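Local coordinates for Lmo0305 protein (Listeria monocytogenes, PDB 3PJ0), which belongs to the fold-type I (aminotransferase-fold) superfamily of pyridoxal phosphate-dependent enzymes and carries its cofactor bound covalently to a lysine, at residues A[63-69]-A[216-222]; A[76-80]-A[174-178]; A[59-63]-A[192-197]; A[49-53]-A[246-250]. All coordinates share one frame; numbering follows the deposited sequence. Where two conformers were deposited one is given.

How the contacts relate
Within one chain, the four contacts illustrate how the chemistry of a contact follows its place in the fold. Contacts 1 and 2 are buried. Contact 1 is strand against strand, held by backbone hydrogen bonds, whereas contact 2 sets the helix that follows strand 65-69 on the same sheet, through polar side chains near the cofactor. They meet where Phe-69 touches Ile-78 and Leu-218 touches His-175 and Ala-79. Contacts 3 and 4 are partly buried and use opposite ends of helix 48-61: its last turn and the residues just after it, joined by water and by Lys-63, in contact 3, and its first turns, mostly hydrocarbon, in contact 4. Lys-63 belongs to contacts 1 and 3.

Contact 1: A[63-69]-A[216-222]; sequences KQSAVFF and AILAGND
An antiparallel strand pair, Ser-65 to Phe-69 against Ala-216 to Gly-220, forms one margin of the large mixed sheet, with 65-69 outermost. Six backbone hydrogen bonds join the hydrogen-bonded pairs Ser-65/Gly-220, Val-67/Leu-218 and Phe-69/Ala-216; Val-67 N to Leu-218 O, at 2.8 Å, is among the shortest. On one face Ala-66 CB sits 3.7 Å from Ile-217 CG2, under helix 48-61. With its CG anti to the backbone N (chi1 -173°), Phe-68 brings one ring face over the carbonyl of Ala-216, CD1 lying 3.4 Å from that O. On the other face Phe-69 and Leu-218 run side by side in the same direction, CE2 of the ring 3.8 Å from Leu-218 CD2, toward helix 72-87. Beyond the strands, Gln-64 OE1 accepts a nearly straight bond from Asp-222 N (2.9 Å, 173° at the hydrogen) in the plane of its carbonyl, satisfying an amide in the first turn of helix 222-234. A water links Gln-64 N to Asn-221 OD1. An antiparallel strand, 216-220, inserted between the edge strand and an otherwise parallel sheet is the signature of the fold-type I pyridoxal phosphate enzymes.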
loop_
_atom_site.group_PDB
_atom_site.type_symbol
_atom_site.label_atom_id
_atom_site.label_comp_id
_atom_site.label_asym_id
_atom_site.label_seq_id
_atom_site.Cartn_x
_atom_site.Cartn_y
_atom_site.Cartn_z
ATOM N N LYS A 63 -17.058 2.838 16.723
ATOM C CA LYS A 63 -16.244 4.054 16.696
ATOM C C LYS A 63 -16.869 5.085 15.748
ATOM O O LYS A 63 -17.651 4.735 14.846
ATOM C CB LYS A 63 -14.795 3.737 16.295
ATOM C CG LYS A 63 -14.049 2.791 17.217
ATOM C CD LYS A 63 -14.038 3.318 18.639
ATOM C CE LYS A 63 -13.387 2.344 19.636
ATOM N NZ LYS A 63 -13.411 2.993 21.003
ATOM N N GLN A 64 -16.532 6.354 15.952
ATOM C CA GLN A 64 -17.092 7.429 15.133
ATOM C C GLN A 64 -16.708 7.326 13.655
ATOM O O GLN A 64 -17.524 7.564 12.771
ATOM C CB GLN A 64 -16.639 8.807 15.656
ATOM C CG GLN A 64 -17.118 9.202 17.063
ATOM C CD GLN A 64 -16.754 10.652 17.416
ATOM O OE1 GLN A 64 -15.772 11.208 16.904
ATOM N NE2 GLN A 64 -17.559 11.275 18.300
ATOM N N SER A 65 -15.459 6.976 13.379
ATOM C CA SER A 65 -15.047 6.831 12.001
ATOM C C SER A 65 -13.832 5.933 11.892
ATOM O O SER A 65 -13.247 5.501 12.897
ATOM C CB SER A 65 -14.826 8.195 11.321
ATOM O OG SER A 65 -13.771 8.938 11.897
ATOM N N ALA A 66 -13.461 5.662 10.652
ATOM C CA ALA A 66 -12.389 4.718 10.341
ATOM C C ALA A 66 -11.739 5.109 9.044
ATOM O O ALA A 66 -12.315 5.867 8.246
ATOM C CB ALA A 66 -12.940 3.282 10.227
ATOM N N VAL A 67 -10.531 4.580 8.845
ATOM C CA VAL A 67 -9.783 4.812 7.633
ATOM C C VAL A 67 -9.211 3.482 7.166
ATOM O O VAL A 67 -8.611 2.713 7.946
ATOM C CB VAL A 67 -8.663 5.889 7.801
ATOM C CG1 VAL A 67 -7.888 5.661 9.043
ATOM C CG2 VAL A 67 -7.746 5.949 6.543
ATOM N N PHE A 68 -9.406 3.212 5.885
ATOM C CA PHE A 68 -8.862 2.011 5.296
ATOM C C PHE A 68 -7.389 2.217 4.919
ATOM O O PHE A 68 -7.042 3.131 4.143
ATOM C CB PHE A 68 -9.689 1.550 4.083
ATOM C CG PHE A 68 -9.257 0.208 3.556
ATOM C CD1 PHE A 68 -9.806 -0.944 4.069
ATOM C CD2 PHE A 68 -8.270 0.105 2.574
ATOM C CE1 PHE A 68 -9.413 -2.199 3.603
ATOM C CE2 PHE A 68 -7.851 -1.133 2.111
ATOM C CZ PHE A 68 -8.418 -2.299 2.634
ATOM N N PHE A 69 -6.533 1.337 5.443
ATOM C CA PHE A 69 -5.090 1.363 5.210
ATOM C C PHE A 69 -4.557 0.156 4.431
ATOM O O PHE A 69 -5.052 -0.935 4.603
ATOM C CB PHE A 69 -4.364 1.349 6.562
ATOM C CG PHE A 69 -4.123 2.725 7.171
ATOM C CD1 PHE A 69 -3.019 3.482 6.785
ATOM C CD2 PHE A 69 -4.974 3.239 8.150
ATOM C CE1 PHE A 69 -2.786 4.738 7.351
ATOM C CE2 PHE A 69 -4.701 4.511 8.761
ATOM C CZ PHE A 69 -3.631 5.246 8.339
ATOM N N ALA A 216 -6.299 -3.203 6.063
ATOM C CA ALA A 216 -6.492 -2.879 7.453
ATOM C C ALA A 216 -7.450 -1.722 7.614
ATOM O O ALA A 216 -7.602 -0.870 6.719
ATOM C CB ALA A 216 -5.141 -2.479 8.047
ATOM N N ILE A 217 -8.077 -1.677 8.767
ATOM C CA ILE A 217 -8.897 -0.541 9.155
ATOM C C ILE A 217 -8.339 -0.041 10.475
ATOM O O ILE A 217 -8.014 -0.835 11.360
ATOM C CB ILE A 217 -10.393 -0.909 9.390
ATOM C CG1 ILE A 217 -11.168 -0.913 8.083
ATOM C CG2 ILE A 217 -11.088 0.116 10.351
ATOM C CD1 ILE A 217 -11.629 0.470 7.595
ATOM N N LEU A 218 -8.206 1.280 10.581
ATOM C CA LEU A 218 -7.866 1.950 11.841
ATOM C C LEU A 218 -9.108 2.787 12.170
ATOM O O LEU A 218 -9.583 3.576 11.323
ATOM C CB LEU A 218 -6.662 2.854 11.697
ATOM C CG LEU A 218 -6.198 3.630 12.918
ATOM C CD1 LEU A 218 -5.646 2.713 14.025
ATOM C CD2 LEU A 218 -5.123 4.707 12.509
ATOM N N ALA A 219 -9.619 2.623 13.388
ATOM C CA ALA A 219 -10.820 3.328 13.812
ATOM C C ALA A 219 -10.678 4.037 15.177
ATOM O O ALA A 219 -9.908 3.619 16.069
ATOM C CB ALA A 219 -12.027 2.335 13.844
ATOM N N GLY A 220 -11.477 5.093 15.341
ATOM C CA GLY A 220 -11.502 5.864 16.586
ATOM C C GLY A 220 -12.318 7.122 16.407
ATOM O O GLY A 220 -13.201 7.161 15.571
ATOM N N ASN A 221 -12.047 8.141 17.211
ATOM C CA ASN A 221 -12.792 9.385 17.096
ATOM C C ASN A 221 -12.478 10.060 15.770
ATOM O O ASN A 221 -11.392 9.832 15.192
ATOM C CB ASN A 221 -12.435 10.344 18.236
ATOM C CG ASN A 221 -13.026 9.925 19.567
ATOM O OD1 ASN A 221 -13.884 9.038 19.650
ATOM N ND2 ASN A 221 -12.586 10.594 20.629
ATOM N N ASP A 222 -13.432 10.871 15.304
ATOM C CA ASP A 222 -13.298 11.670 14.081
ATOM C C ASP A 222 -11.970 12.430 14.009
ATOM O O ASP A 222 -11.229 12.340 13.013
ATOM C CB ASP A 222 -14.424 12.713 13.994
ATOM C CG ASP A 222 -15.755 12.132 13.565
ATOM O OD1 ASP A 222 -15.798 11.013 13.011
ATOM O OD2 ASP A 222 -16.781 12.840 13.734
HETATM O O HOH W 1 -14.952 6.789 18.487
#

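Contact 2: A[76-80]-A[174-178]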
loop_
_atom_site.group_PDB
_atom_site.type_symbol
_atom_site.label_atom_id
_atom_site.label_comp_id
_atom_site.label_asym_id
_atom_site.label_seq_id
_atom_site.Cartn_x
_atom_site.Cartn_y
_atom_site.Cartn_z
ATOM N N GLN A 76 -0.631 1.295 12.568
ATOM C CA GLN A 76 -0.338 1.286 14.019
ATOM C C GLN A 76 0.795 2.234 14.421
ATOM O O GLN A 76 0.689 2.880 15.452
ATOM C CB GLN A 76 -0.122 -0.119 14.527
ATOM C CG GLN A 76 -1.366 -0.956 14.423
ATOM C CD GLN A 76 -1.343 -2.115 15.388
ATOM O OE1 GLN A 76 -2.143 -2.168 16.331
ATOM N NE2 GLN A 76 -0.387 -3.027 15.201
ATOM N N GLN A 77 1.855 2.320 13.607
ATOM C CA GLN A 77 2.909 3.329 13.855
ATOM C C GLN A 77 2.268 4.734 13.892
ATOM O O GLN A 77 2.617 5.590 14.729
ATOM C CB GLN A 77 3.920 3.304 12.735
ATOM C CG GLN A 77 4.819 2.116 12.698
ATOM C CD GLN A 77 5.748 2.250 11.522
ATOM O OE1 GLN A 77 6.153 3.374 11.180
ATOM N NE2 GLN A 77 6.113 1.110 10.897
ATOM N N ILE A 78 1.356 4.975 12.946
ATOM C CA ILE A 78 0.614 6.240 12.872
ATOM C C ILE A 78 -0.268 6.469 14.103
ATOM O O ILE A 78 -0.266 7.580 14.667
ATOM C CB ILE A 78 -0.230 6.319 11.559
ATOM C CG1 ILE A 78 0.714 6.448 10.376
ATOM C CG2 ILE A 78 -1.264 7.498 11.577
ATOM C CD1 ILE A 78 0.015 6.257 8.986
ATOM N N ALA A 79 -0.977 5.436 14.567
ATOM C CA ALA A 79 -1.842 5.579 15.734
ATOM C C ALA A 79 -1.009 6.038 16.937
ATOM O O ALA A 79 -1.390 6.987 17.633
ATOM C CB ALA A 79 -2.605 4.228 16.048
ATOM N N LEU A 80 0.118 5.366 17.180
ATOM C CA LEU A 80 0.977 5.667 18.337
ATOM C C LEU A 80 1.587 7.078 18.238
ATOM O O LEU A 80 1.683 7.783 19.273
ATOM C CB LEU A 80 2.061 4.580 18.525
ATOM C CG LEU A 80 1.529 3.139 18.755
ATOM C CD1 LEU A 80 2.619 2.137 18.961
ATOM C CD2 LEU A 80 0.491 3.114 19.931
ATOM N N LEU A 174 -5.124 4.036 25.137
ATOM C CA LEU A 174 -5.076 2.579 25.029
ATOM C C LEU A 174 -5.430 2.249 23.591
ATOM O O LEU A 174 -6.487 2.679 23.100
ATOM C CB LEU A 174 -6.055 1.909 26.012
ATOM C CG LEU A 174 -5.809 0.415 26.341
ATOM C CD1 LEU A 174 -4.484 0.189 27.062
ATOM C CD2 LEU A 174 -6.986 -0.195 27.162
ATOM N N HIS A 175 -4.522 1.527 22.918
ATOM C CA HIS A 175 -4.649 1.136 21.518
ATOM C C HIS A 175 -4.711 -0.380 21.364
ATOM O O HIS A 175 -3.869 -1.102 21.925
ATOM C CB HIS A 175 -3.447 1.637 20.668
ATOM C CG HIS A 175 -3.493 1.136 19.255
ATOM N ND1 HIS A 175 -4.317 1.699 18.304
ATOM C CD2 HIS A 175 -2.861 0.098 18.646
ATOM C CE1 HIS A 175 -4.180 1.040 17.169
ATOM N NE2 HIS A 175 -3.320 0.048 17.351
ATOM N N LEU A 176 -5.689 -0.855 20.581
ATOM C CA LEU A 176 -5.870 -2.278 20.323
ATOM C C LEU A 176 -5.268 -2.749 19.015
ATOM O O LEU A 176 -5.657 -2.272 17.956
ATOM C CB LEU A 176 -7.373 -2.644 20.322
ATOM C CG LEU A 176 -7.781 -4.079 19.917
ATOM C CD1 LEU A 176 -7.079 -5.094 20.821
ATOM C CD2 LEU A 176 -9.305 -4.273 19.968
ATOM N N ASP A 177 -4.260 -3.626 19.109
ATOM C CA ASP A 177 -3.757 -4.346 17.968
ATOM C C ASP A 177 -4.756 -5.496 17.848
ATOM O O ASP A 177 -4.666 -6.515 18.533
ATOM C CB ASP A 177 -2.291 -4.843 18.121
ATOM C CG ASP A 177 -1.809 -5.593 16.883
ATOM O OD1 ASP A 177 -2.669 -6.123 16.146
ATOM O OD2 ASP A 177 -0.583 -5.618 16.622
ATOM N N GLY A 178 -5.745 -5.281 16.997
ATOM C CA GLY A 178 -6.809 -6.211 16.763
ATOM C C GLY A 178 -6.663 -6.942 15.449
ATOM O O GLY A 178 -7.670 -7.246 14.789
#
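Gln-76, on helix 72-87, bonds with its one amide to two residues of strand 173-178, His-175 and Asp-177. Hydrogen bonding dominates. His-175 NE2 donates to Gln-76 OE1 across 2.7 Å, and the acceptor lies within the plane of the imidazole, at its edge. The bond is bent, 146° at the hydrogen, and the donor is tilted somewhat from the glutamine carbonyl plane. At the other end of the amide, Gln-76 NE2 donates to Asp-177 OD2, 3.0 Å away. Here the amide stands almost perpendicular to the carboxylate, 86° between planes, and its N-H meets OD2 from above the carboxylate plane. The extended glutamine chain, with chi2 at -157°, carries the amide across from the helix to reach both partners.

Apolar contacts are few. Ala-79 CB approaches the ring of His-175 obliquely, 3.7 Å from CE1, and Leu-80 CD2 comes within 4.3 Å of His-175 CB.

The outer partners extend the network: His-175 ND1 is bonded to Ser-201 OG, and Asp-177 OD2 to N1 of the pyridoxal phosphate on the modified Lys-208. Gln-76 and His-175 thus form a buried second shell, in which both ends of one amide are engaged. Its chemistry implies that the carboxylate facing the cofactor's ring nitrogen is probably steadied from the helix side by Gln-76, while its OD1 accepts from Ala-179 N.

Contact 3: A[59-63]-A[192-197]; sequences KILGK and AEEICA
Leu-61 and Cys-196 meet side chain to side chain on the inner side of this contact, the methyl CD2 of the leucine lying 3.9 Å from SG. The same methyl reaches Ala-192 CB at 4.1 Å, one turn earlier on helix 192-196, so a single branch of Leu-61 touches two residues on one side of that helix. Beyond them, Leu-61 and Cys-196 both rest on Val-202 of the sheet. Cys-196 also turns its CB toward the backbone, 3.5 Å from Leu-61 O. The alanine methyl lies close to Ile-60 as well, near its carbonyl oxygen and CG2.

The chain turns away here through a Schellman motif: Gly-62, with a positive phi of 66°, is the first residue to leave helical geometry, and helix 48-61 is thereby finished and led into strand 65-69. Against this glycine lies Glu-193, whose chain is extended and whose CG packs 3.8 Å from Gly-62 CA, the aliphatic part of an acidic residue lying alongside bare backbone at the exposed margin.

Lys-63, just after the turn, reaches to the end of the other segment. Its chain bends at chi2 (-57°) and then runs straight, bringing NZ to within 3.0 Å of Cys-196 O. The ammonium comes from above the plane of that carbonyl, 46° out of it, and it is also bonded to Phe-199 O, so two backbone oxygens share the charge. A water donates to Ile-60 O at 2.7 Å and accepts from Glu-193 N at 3.0 Å, bridging two backbone groups that make no direct bond.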
loop_
_atom_site.group_PDB
_atom_site.type_symbol
_atom_site.label_atom_id
_atom_site.label_comp_id
_atom_site.label_asym_id
_atom_site.label_seq_id
_atom_site.Cartn_x
_atom_site.Cartn_y
_atom_site.Cartn_z
ATOM N N LYS A 59 -18.940 1.290 12.296
ATOM C CA LYS A 59 -20.163 0.941 13.039
ATOM C C LYS A 59 -20.026 -0.410 13.792
ATOM O O LYS A 59 -20.425 -0.536 14.957
ATOM C CB LYS A 59 -21.364 0.930 12.099
ATOM C CG LYS A 59 -22.686 0.618 12.760
ATOM C CD LYS A 59 -23.807 0.788 11.771
ATOM C CE LYS A 59 -25.165 0.634 12.410
ATOM N NZ LYS A 59 -26.236 0.743 11.375
ATOM N N ILE A 60 -19.432 -1.404 13.128
ATOM C CA ILE A 60 -19.178 -2.721 13.751
ATOM C C ILE A 60 -18.224 -2.629 14.968
ATOM O O ILE A 60 -18.397 -3.319 15.959
ATOM C CB ILE A 60 -18.615 -3.709 12.709
ATOM C CG1 ILE A 60 -19.745 -4.196 11.786
ATOM C CG2 ILE A 60 -17.984 -4.902 13.385
ATOM C CD1 ILE A 60 -19.247 -4.810 10.481
ATOM N N LEU A 61 -17.265 -1.722 14.896
ATOM C CA LEU A 61 -16.339 -1.504 15.995
ATOM C C LEU A 61 -16.798 -0.468 17.012
ATOM O O LEU A 61 -16.130 -0.261 18.043
ATOM C CB LEU A 61 -14.980 -1.110 15.451
ATOM C CG LEU A 61 -14.340 -2.073 14.428
ATOM C CD1 LEU A 61 -13.026 -1.489 13.934
ATOM C CD2 LEU A 61 -14.167 -3.450 15.088
ATOM N N GLY A 62 -17.957 0.148 16.768
ATOM C CA GLY A 62 -18.514 1.155 17.692
ATOM C C GLY A 62 -17.700 2.439 17.811
ATOM O O GLY A 62 -17.678 3.074 18.861
ATOM N N LYS A 63 -17.058 2.838 16.723
ATOM C CA LYS A 63 -16.244 4.054 16.696
ATOM C C LYS A 63 -16.869 5.085 15.748
ATOM O O LYS A 63 -17.651 4.735 14.846
ATOM C CB LYS A 63 -14.795 3.737 16.295
ATOM C CG LYS A 63 -14.049 2.791 17.217
ATOM C CD LYS A 63 -14.038 3.318 18.639
ATOM C CE LYS A 63 -13.387 2.344 19.636
ATOM N NZ LYS A 63 -13.411 2.993 21.003
ATOM N N ALA A 192 -17.464 -7.249 18.966
ATOM C CA ALA A 192 -16.320 -6.444 18.568
ATOM C C ALA A 192 -16.436 -5.059 19.194
ATOM O O ALA A 192 -15.445 -4.532 19.695
ATOM C CB ALA A 192 -16.226 -6.353 17.065
ATOM N N GLU A 193 -17.637 -4.481 19.168
ATOM C CA GLU A 193 -17.899 -3.166 19.757
ATOM C C GLU A 193 -17.585 -3.141 21.249
ATOM O O GLU A 193 -16.958 -2.205 21.748
ATOM C CB GLU A 193 -19.356 -2.740 19.510
ATOM C CG GLU A 193 -19.731 -1.434 20.158
ATOM C CD GLU A 193 -21.107 -0.909 19.738
ATOM O OE1 GLU A 193 -21.880 -1.637 19.087
ATOM O OE2 GLU A 193 -21.408 0.252 20.079
ATOM N N GLU A 194 -18.040 -4.157 21.972
ATOM C CA GLU A 194 -17.802 -4.228 23.418
ATOM C C GLU A 194 -16.324 -4.246 23.747
ATOM O O GLU A 194 -15.882 -3.502 24.612
ATOM C CB GLU A 194 -18.483 -5.444 24.047
ATOM C CG GLU A 194 -19.959 -5.275 24.213
ATOM C CD GLU A 194 -20.601 -6.463 24.887
ATOM O OE1 GLU A 194 -20.735 -7.527 24.235
ATOM O OE2 GLU A 194 -20.943 -6.341 26.072
ATOM N N ILE A 195 -15.558 -5.063 23.028
ATOM C CA ILE A 195 -14.117 -5.158 23.245
ATOM C C ILE A 195 -13.436 -3.822 22.903
ATOM O O ILE A 195 -12.637 -3.297 23.682
ATOM C CB ILE A 195 -13.509 -6.321 22.394
ATOM C CG1 ILE A 195 -14.069 -7.673 22.848
ATOM C CG2 ILE A 195 -11.973 -6.406 22.493
ATOM C CD1 ILE A 195 -13.791 -8.806 21.830
ATOM N N CYS A 196 -13.789 -3.266 21.747
ATOM C CA CYS A 196 -13.187 -2.015 21.292
ATOM C C CYS A 196 -13.557 -0.793 22.142
ATOM O O CYS A 196 -12.823 0.219 22.116
ATOM C CB CYS A 196 -13.555 -1.739 19.845
ATOM S SG CYS A 196 -12.812 -2.900 18.684
ATOM N N ALA A 197 -14.678 -0.878 22.863
ATOM C CA ALA A 197 -15.140 0.220 23.732
ATOM C C ALA A 197 -14.159 0.555 24.859
ATOM O O ALA A 197 -14.250 1.639 25.465
ATOM C CB ALA A 197 -16.528 -0.081 24.332
HETATM O O HOH W 2 -19.744 -5.335 17.146
HETATM O O HOH W 3 -16.557 0.495 20.655
#

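Contact 4: A[49-53]-A[246-250]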
loop_
_atom_site.group_PDB
_atom_site.type_symbol
_atom_site.label_atom_id
_atom_site.label_comp_id
_atom_site.label_asym_id
_atom_site.label_seq_id
_atom_site.Cartn_x
_atom_site.Cartn_y
_atom_site.Cartn_z
ATOM N N VAL A 49 -16.989 3.418 -2.738
ATOM C CA VAL A 49 -16.445 2.088 -2.452
ATOM C C VAL A 49 -15.608 2.078 -1.159
ATOM O O VAL A 49 -15.769 1.168 -0.360
ATOM C CB VAL A 49 -15.695 1.416 -3.642
ATOM C CG1 VAL A 49 -14.509 2.226 -4.102
ATOM C CG2 VAL A 49 -15.218 0.009 -3.238
ATOM N N ILE A 50 -14.779 3.104 -0.942
ATOM C CA ILE A 50 -13.968 3.178 0.267
ATOM C C ILE A 50 -14.754 3.751 1.449
ATOM O O ILE A 50 -14.700 3.217 2.561
ATOM C CB ILE A 50 -12.626 3.948 0.040
ATOM C CG1 ILE A 50 -11.725 3.819 1.286
ATOM C CG2 ILE A 50 -12.873 5.420 -0.333
ATOM C CD1 ILE A 50 -10.346 4.459 1.127
ATOM N N GLU A 51 -15.505 4.817 1.221
ATOM C CA GLU A 51 -16.265 5.462 2.304
ATOM C C GLU A 51 -17.312 4.555 2.921
ATOM O O GLU A 51 -17.472 4.546 4.151
ATOM C CB GLU A 51 -16.931 6.747 1.813
ATOM C CG GLU A 51 -15.937 7.785 1.388
ATOM C CD GLU A 51 -16.583 9.092 0.985
ATOM O OE1 GLU A 51 -17.638 9.417 1.596
ATOM O OE2 GLU A 51 -16.012 9.784 0.099
ATOM N N ASP A 52 -18.029 3.792 2.092
ATOM C CA ASP A 52 -19.019 2.863 2.605
ATOM C C ASP A 52 -18.369 1.768 3.462
ATOM O O ASP A 52 -18.934 1.382 4.474
ATOM C CB ASP A 52 -19.837 2.231 1.491
ATOM C CG ASP A 52 -20.695 3.257 0.728
ATOM O OD1 ASP A 52 -20.704 4.434 1.083
ATOM O OD2 ASP A 52 -21.301 2.871 -0.271
ATOM N N PHE A 53 -17.197 1.269 3.052
ATOM C CA PHE A 53 -16.544 0.211 3.823
ATOM C C PHE A 53 -16.041 0.760 5.148
ATOM O O PHE A 53 -16.190 0.121 6.196
ATOM C CB PHE A 53 -15.400 -0.439 3.052
ATOM C CG PHE A 53 -14.815 -1.639 3.743
ATOM C CD1 PHE A 53 -15.554 -2.800 3.874
ATOM C CD2 PHE A 53 -13.530 -1.597 4.269
ATOM C CE1 PHE A 53 -15.010 -3.912 4.553
ATOM C CE2 PHE A 53 -12.986 -2.683 4.915
ATOM C CZ PHE A 53 -13.727 -3.855 5.045
ATOM N N ILE A 246 -10.140 -3.346 -0.859
ATOM C CA ILE A 246 -11.422 -3.057 -0.151
ATOM C C ILE A 246 -12.507 -4.065 -0.535
ATOM O O ILE A 246 -13.150 -4.686 0.328
ATOM C CB ILE A 246 -11.949 -1.622 -0.437
ATOM C CG1 ILE A 246 -10.985 -0.573 0.124
ATOM C CG2 ILE A 246 -13.352 -1.384 0.192
ATOM C CD1 ILE A 246 -11.179 0.784 -0.546
ATOM N N LEU A 247 -12.693 -4.259 -1.836
ATOM C CA LEU A 247 -13.701 -5.243 -2.295
ATOM C C LEU A 247 -13.458 -6.665 -1.760
ATOM O O LEU A 247 -14.422 -7.349 -1.350
ATOM C CB LEU A 247 -13.851 -5.233 -3.805
ATOM C CG LEU A 247 -14.378 -3.903 -4.387
ATOM C CD1 LEU A 247 -14.227 -3.904 -5.906
ATOM C CD2 LEU A 247 -15.844 -3.520 -3.932
ATOM N N SER A 248 -12.204 -7.135 -1.840
ATOM C CA SER A 248 -11.853 -8.450 -1.325
ATOM C C SER A 248 -11.996 -8.510 0.198
ATOM O O SER A 248 -12.453 -9.538 0.721
ATOM C CB SER A 248 -10.452 -8.898 -1.767
ATOM O OG SER A 248 -9.494 -7.908 -1.483
ATOM N N ALA A 249 -11.630 -7.432 0.901
ATOM C CA ALA A 249 -11.788 -7.393 2.381
ATOM C C ALA A 249 -13.247 -7.528 2.753
ATOM O O ALA A 249 -13.607 -8.354 3.567
ATOM C CB ALA A 249 -11.216 -6.083 2.990
ATOM N N ASP A 250 -14.094 -6.781 2.083
ATOM C CA ASP A 250 -15.555 -6.836 2.367
ATOM C C ASP A 250 -16.153 -8.208 2.000
ATOM O O ASP A 250 -16.927 -8.788 2.768
ATOM C CB ASP A 250 -16.253 -5.700 1.645
ATOM C CG ASP A 250 -17.582 -5.324 2.284
ATOM O OD1 ASP A 250 -17.832 -5.676 3.461
ATOM O OD2 ASP A 250 -18.382 -4.670 1.588
#
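Ile-246 packs against Val-49, Ile-50 and Phe-53, and hydrocarbon packing accounts for most of this helix pair. The short segments run in roughly the same direction, 33° apart, with axes separated by 10.5 Å. The two branches of Ile-246 do different work. Its CG2 slides past the phenylalanine, 3.6 Å from Phe-53 CB, and also nears the backbone oxygen of Val-49. Its CD1 points instead to Ile-50, coming within 3.5 Å of CB. The side chains of Val-49 and Leu-247 cross at about a right angle, Val-49 CG2, anti to the backbone N, meeting Leu-247 CD2 at 3.7 Å; Leu-247 also packs on Val-25 of the second subunit.

The aromatic contacts centre on Phe-53. Its CZ reaches Ala-249 CB at 3.9 Å, while the ring continues into an edge-to-face pair with Phe-206.

One polar group takes part. Asp-250 and Phe-53 pass in opposite directions, and OD1 lies in the plane of the ring at its edge, 3.5 Å from CE1. A carboxylate oxygen so placed faces the slightly positive ring hydrogens, which is probably favourable. Its main partner is Lys-56, in a salt bridge.

Beneath the pair, Ile-50 and Ile-246 both rest on Phe-68 of the edge strand. The arrangement is that of a layered alpha/beta domain, in which helices 48-61 and 243-256 pack together beside the sheet of a fold-type I enzyme.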